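Local coordinates for peptidase M16 C-terminal domain-containing protein (Enterococcus faecalis, PDB 3D3Y) that is of unknown function but carries a peptidase M16-type fold, probably as an inactive or divergent relative of the zinc-dependent M16 metallopeptidases, at residues T33-L45 with E167-L180. Residues are numbered along the deposited sequence; the frame is centred on the assembly and turned at random.
Sequences TRLNHETITKRTL and EDQKIPSFGTVAAL
Asp-168 OD1 is gripped by two N-H groups of a single residue: the backbone N of His-37 at 2.9 Å, on the anti side of the carboxylate, and the ring ND1 at 3.1 Å, nearly along the C-O bond, the two arriving from opposite faces of the carboxylate plane. The ring is turned 21° from the carboxylate and its ND1 edge faces OD1, which lies close to the imidazole plane. The torsion of His-37 makes this double grip possible, since chi1 of 75° sets the ring between its own N and carbonyl carbon and brings ND1 round to the same oxygen. The other oxygen, OD2, forms a salt bridge with Arg-34 NH1 at 2.8 Å; OD2 sits in the guanidinium plane, although the arginine comes from above the carboxylate.

Next to this polar end the contact turns apolar. Ile-40 CD1 meets Ile-171 CG2 at 3.8 Å, while CG2 of Ile-40, anti to the backbone N, lies against the carbonyl oxygens of Pro-172 and Ser-173 in the type I turn that ends at Gly-175. Gly-175 CA, in a backbone at positive phi, lies 3.2 Å from Thr-41 OG1. The same hydroxyl oxygen weakly accepts from Thr-176 N, whose own OG1 caps helix 177-182 through Ala-179 N. Farther along, the Leu-45 and Leu-180 side chains cross at about a right angle.

The contact thus joins the turn after strand 24-34 and the first turns of helix 40-52 to the loop before helix 177-182 and that helix's start. Asp-168 illustrates how one carboxylate, bonded to backbone, ring and guanidinium N-H groups, can join distant segments; these bonds should restrict its rotation, and the arginine would be expected to stabilise its negative charge.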
loop_
_atom_site.group_PDB
_atom_site.type_symbol
_atom_site.label_atom_id
_atom_site.label_comp_id
_atom_site.label_asym_id
_atom_site.label_seq_id
_atom_site.Cartn_x
_atom_site.Cartn_y
_atom_site.Cartn_z
ATOM N N THR A 33 -10.531 5.332 5.848
ATOM C CA THR A 33 -10.922 5.088 7.248
ATOM C C THR A 33 -9.677 4.825 8.097
ATOM O O THR A 33 -8.612 4.514 7.560
ATOM C CB THR A 33 -11.917 3.898 7.368
ATOM O OG1 THR A 33 -12.594 3.970 8.632
ATOM C CG2 THR A 33 -11.182 2.542 7.246
ATOM N N ARG A 34 -9.803 4.952 9.411
ATOM C CA ARG A 34 -8.726 4.518 10.322
ATOM C C ARG A 34 -8.446 3.010 10.167
ATOM O O ARG A 34 -9.376 2.206 10.065
ATOM C CB ARG A 34 -9.094 4.863 11.784
ATOM C CG ARG A 34 -7.999 4.585 12.825
ATOM C CD ARG A 34 -8.505 4.829 14.288
ATOM N NE ARG A 34 -9.372 3.720 14.709
ATOM C CZ ARG A 34 -8.930 2.510 15.071
ATOM N NH1 ARG A 34 -7.629 2.243 15.097
ATOM N NH2 ARG A 34 -9.789 1.559 15.424
ATOM N N LEU A 35 -7.174 2.627 10.144
ATOM C CA LEU A 35 -6.825 1.194 10.102
ATOM C C LEU A 35 -7.396 0.558 11.358
ATOM O O LEU A 35 -7.205 1.085 12.446
ATOM C CB LEU A 35 -5.322 1.014 10.057
ATOM C CG LEU A 35 -4.828 -0.408 9.880
ATOM C CD1 LEU A 35 -5.018 -0.821 8.434
ATOM C CD2 LEU A 35 -3.373 -0.483 10.300
ATOM N N ASN A 36 -8.101 -0.557 11.217
ATOM C CA ASN A 36 -8.949 -1.066 12.328
ATOM C C ASN A 36 -9.126 -2.570 12.162
ATOM O O ASN A 36 -9.758 -3.032 11.223
ATOM C CB ASN A 36 -10.306 -0.346 12.296
ATOM C CG ASN A 36 -11.247 -0.754 13.435
ATOM O OD1 ASN A 36 -11.003 -1.703 14.160
ATOM N ND2 ASN A 36 -12.338 -0.012 13.580
ATOM N N HIS A 37 -8.571 -3.350 13.081
ATOM C CA HIS A 37 -8.710 -4.802 12.977
ATOM C C HIS A 37 -10.174 -5.241 12.810
ATOM O O HIS A 37 -10.421 -6.289 12.240
ATOM C CB HIS A 37 -8.060 -5.516 14.176
ATOM C CG HIS A 37 -8.847 -5.419 15.446
ATOM N ND1 HIS A 37 -8.709 -4.371 16.332
ATOM C CD2 HIS A 37 -9.764 -6.251 15.989
ATOM C CE1 HIS A 37 -9.519 -4.554 17.362
ATOM N NE2 HIS A 37 -10.171 -5.688 17.178
ATOM N N GLU A 38 -11.126 -4.465 13.324
ATOM C CA GLU A 38 -12.550 -4.843 13.209
ATOM C C GLU A 38 -13.099 -4.763 11.772
ATOM O O GLU A 38 -14.116 -5.378 11.484
ATOM C CB GLU A 38 -13.437 -4.050 14.196
ATOM C CG GLU A 38 -13.039 -4.291 15.676
ATOM C CD GLU A 38 -13.791 -3.420 16.701
ATOM O OE1 GLU A 38 -14.638 -2.557 16.310
ATOM O OE2 GLU A 38 -13.517 -3.595 17.924
ATOM N N THR A 39 -12.447 -3.986 10.891
ATOM C CA THR A 39 -12.979 -3.755 9.540
ATOM C C THR A 39 -12.015 -4.049 8.384
ATOM O O THR A 39 -12.408 -3.950 7.243
ATOM C CB THR A 39 -13.470 -2.316 9.327
ATOM O OG1 THR A 39 -12.354 -1.417 9.387
ATOM C CG2 THR A 39 -14.572 -1.926 10.386
ATOM N N ILE A 40 -10.766 -4.407 8.664
ATOM C CA ILE A 40 -9.795 -4.654 7.567
ATOM C C ILE A 40 -10.235 -5.785 6.643
ATOM O O ILE A 40 -10.249 -5.638 5.422
ATOM C CB ILE A 40 -8.372 -4.917 8.116
ATOM C CG1 ILE A 40 -7.764 -3.611 8.647
ATOM C CG2 ILE A 40 -7.425 -5.506 7.039
ATOM C CD1 ILE A 40 -6.554 -3.826 9.626
ATOM N N THR A 41 -10.553 -6.931 7.228
ATOM C CA THR A 41 -10.973 -8.083 6.452
ATOM C C THR A 41 -12.339 -7.832 5.802
ATOM O O THR A 41 -12.592 -8.273 4.668
ATOM C CB THR A 41 -11.064 -9.375 7.346
ATOM O OG1 THR A 41 -9.780 -9.664 7.898
ATOM C CG2 THR A 41 -11.541 -10.575 6.499
ATOM N N LYS A 42 -13.208 -7.113 6.506
ATOM C CA LYS A 42 -14.511 -6.727 5.942
ATOM C C LYS A 42 -14.315 -5.872 4.689
ATOM O O LYS A 42 -14.923 -6.135 3.648
ATOM C CB LYS A 42 -15.333 -5.955 6.978
ATOM C CG LYS A 42 -15.968 -6.865 8.048
ATOM C CD LYS A 42 -16.684 -6.033 9.074
ATOM C CE LYS A 42 -17.347 -6.917 10.150
ATOM N NZ LYS A 42 -16.254 -7.312 11.086
ATOM N N ARG A 43 -13.463 -4.855 4.784
ATOM C CA ARG A 43 -13.162 -4.015 3.616
ATOM C C ARG A 43 -12.575 -4.839 2.480
ATOM O O ARG A 43 -12.947 -4.673 1.312
ATOM C CB ARG A 43 -12.219 -2.873 4.010
ATOM C CG ARG A 43 -12.923 -1.863 4.894
ATOM C CD ARG A 43 -11.982 -0.874 5.579
ATOM N NE ARG A 43 -11.413 0.175 4.702
ATOM C CZ ARG A 43 -12.052 1.278 4.310
ATOM N NH1 ARG A 43 -13.338 1.461 4.615
ATOM N NH2 ARG A 43 -11.415 2.190 3.560
ATOM N N THR A 44 -11.617 -5.689 2.793
ATOM C CA THR A 44 -11.021 -6.562 1.756
ATOM C C THR A 44 -12.048 -7.418 1.019
ATOM O O THR A 44 -12.037 -7.476 -0.231
ATOM C CB THR A 44 -9.902 -7.445 2.350
ATOM O OG1 THR A 44 -8.963 -6.590 2.983
ATOM C CG2 THR A 44 -9.180 -8.313 1.294
ATOM N N LEU A 45 -12.897 -8.111 1.766
ATOM C CA LEU A 45 -13.916 -8.961 1.135
ATOM C C LEU A 45 -14.954 -8.129 0.373
ATOM O O LEU A 45 -15.396 -8.498 -0.728
ATOM C CB LEU A 45 -14.631 -9.847 2.178
ATOM C CG LEU A 45 -15.751 -10.791 1.681
ATOM C CD1 LEU A 45 -15.214 -11.722 0.518
ATOM C CD2 LEU A 45 -16.221 -11.651 2.857
ATOM N N GLU A 167 -3.223 -3.667 18.189
ATOM C CA GLU A 167 -4.085 -4.686 17.577
ATOM C C GLU A 167 -4.413 -4.405 16.091
ATOM O O GLU A 167 -4.700 -5.327 15.330
ATOM C CB GLU A 167 -5.336 -4.942 18.425
ATOM C CG GLU A 167 -5.331 -6.354 19.158
ATOM C CD GLU A 167 -3.934 -6.863 19.620
ATOM O OE1 GLU A 167 -3.604 -8.042 19.320
ATOM O OE2 GLU A 167 -3.161 -6.102 20.269
ATOM N N ASP A 168 -4.337 -3.138 15.681
ATOM C CA ASP A 168 -4.635 -2.770 14.296
ATOM C C ASP A 168 -3.452 -2.951 13.362
ATOM O O ASP A 168 -3.594 -3.469 12.252
ATOM C CB ASP A 168 -5.128 -1.328 14.230
ATOM C CG ASP A 168 -6.301 -1.072 15.140
ATOM O OD1 ASP A 168 -7.236 -1.880 15.164
ATOM O OD2 ASP A 168 -6.293 -0.045 15.851
ATOM N N GLN A 169 -2.275 -2.506 13.794
ATOM C CA GLN A 169 -1.115 -2.474 12.895
ATOM C C GLN A 169 -0.485 -3.842 12.676
ATOM O O GLN A 169 0.272 -4.021 11.731
ATOM C CB GLN A 169 -0.057 -1.506 13.401
ATOM C CG GLN A 169 -0.446 -0.053 13.252
ATOM C CD GLN A 169 -0.358 0.455 11.809
ATOM O OE1 GLN A 169 0.163 -0.212 10.928
ATOM N NE2 GLN A 169 -0.885 1.626 11.578
ATOM N N LYS A 170 -0.784 -4.794 13.566
ATOM C CA LYS A 170 -0.300 -6.170 13.400
ATOM C C LYS A 170 -1.029 -6.962 12.297
ATOM O O LYS A 170 -0.612 -8.065 11.923
ATOM C CB LYS A 170 -0.293 -6.908 14.747
ATOM C CG LYS A 170 -1.620 -7.011 15.428
ATOM C CD LYS A 170 -1.595 -8.038 16.565
ATOM C CE LYS A 170 -0.924 -7.495 17.801
ATOM N NZ LYS A 170 -0.928 -8.526 18.896
ATOM N N ILE A 171 -2.067 -6.358 11.725
ATOM C CA ILE A 171 -2.872 -6.959 10.660
ATOM C C ILE A 171 -2.460 -6.411 9.285
ATOM O O ILE A 171 -2.411 -5.171 9.103
ATOM C CB ILE A 171 -4.380 -6.626 10.894
ATOM C CG1 ILE A 171 -4.789 -6.881 12.348
ATOM C CG2 ILE A 171 -5.312 -7.357 9.890
ATOM C CD1 ILE A 171 -4.738 -8.352 12.816
ATOM N N PRO A 172 -2.232 -7.317 8.297
ATOM C CA PRO A 172 -1.948 -6.892 6.922
ATOM C C PRO A 172 -3.145 -6.214 6.267
ATOM O O PRO A 172 -4.289 -6.378 6.702
ATOM C CB PRO A 172 -1.636 -8.194 6.185
ATOM C CG PRO A 172 -1.846 -9.285 7.137
ATOM C CD PRO A 172 -2.217 -8.787 8.465
ATOM N N SER A 173 -2.875 -5.445 5.222
ATOM C CA SER A 173 -3.913 -4.708 4.528
ATOM C C SER A 173 -5.089 -5.577 4.047
ATOM O O SER A 173 -6.181 -5.054 3.864
ATOM C CB SER A 173 -3.289 -3.974 3.339
ATOM O OG SER A 173 -3.034 -4.849 2.270
ATOM N N PHE A 174 -4.846 -6.880 3.815
ATOM C CA PHE A 174 -5.843 -7.791 3.249
ATOM C C PHE A 174 -6.478 -8.703 4.289
ATOM O O PHE A 174 -7.236 -9.616 3.936
ATOM C CB PHE A 174 -5.229 -8.628 2.111
ATOM C CG PHE A 174 -3.824 -9.114 2.411
ATOM C CD1 PHE A 174 -3.575 -10.021 3.438
ATOM C CD2 PHE A 174 -2.744 -8.641 1.663
ATOM C CE1 PHE A 174 -2.231 -10.457 3.724
ATOM C CE2 PHE A 174 -1.427 -9.071 1.928
ATOM C CZ PHE A 174 -1.168 -9.974 2.961
ATOM N N GLY A 175 -6.180 -8.456 5.563
ATOM C CA GLY A 175 -6.818 -9.182 6.651
ATOM C C GLY A 175 -6.223 -10.545 6.912
ATOM O O GLY A 175 -5.117 -10.849 6.468
ATOM N N THR A 176 -6.952 -11.382 7.643
ATOM C CA THR A 176 -6.420 -12.696 7.989
ATOM C C THR A 176 -7.477 -13.757 7.774
ATOM O O THR A 176 -8.677 -13.459 7.759
ATOM C CB THR A 176 -6.033 -12.778 9.458
ATOM O OG1 THR A 176 -7.228 -12.728 10.241
ATOM C CG2 THR A 176 -5.073 -11.616 9.862
ATOM N N VAL A 177 -7.039 -15.004 7.663
ATOM C CA VAL A 177 -7.981 -16.120 7.471
ATOM C C VAL A 177 -8.935 -16.295 8.668
ATOM O O VAL A 177 -10.131 -16.549 8.486
ATOM C CB VAL A 177 -7.195 -17.393 7.148
ATOM C CG1 VAL A 177 -8.078 -18.620 7.122
ATOM C CG2 VAL A 177 -6.533 -17.191 5.798
ATOM N N ALA A 178 -8.393 -16.147 9.880
ATOM C CA ALA A 178 -9.187 -16.244 11.111
ATOM C C ALA A 178 -10.315 -15.204 11.146
ATOM O O ALA A 178 -11.447 -15.510 11.514
ATOM C CB ALA A 178 -8.283 -16.113 12.353
ATOM N N ALA A 179 -10.005 -13.978 10.752
ATOM C CA ALA A 179 -10.997 -12.922 10.717
ATOM C C ALA A 179 -12.030 -13.204 9.627
ATOM O O ALA A 179 -13.236 -13.012 9.819
ATOM C CB ALA A 179 -10.310 -11.595 10.479
ATOM N N LEU A 180 -11.563 -13.728 8.497
ATOM C CA LEU A 180 -12.453 -14.023 7.382
ATOM C C LEU A 180 -13.519 -15.071 7.738
ATOM O O LEU A 180 -14.687 -14.952 7.325
ATOM C CB LEU A 180 -11.636 -14.513 6.186
ATOM C CG LEU A 180 -12.446 -14.878 4.949
ATOM C CD1 LEU A 180 -13.301 -13.666 4.522
ATOM C CD2 LEU A 180 -11.511 -15.307 3.813
#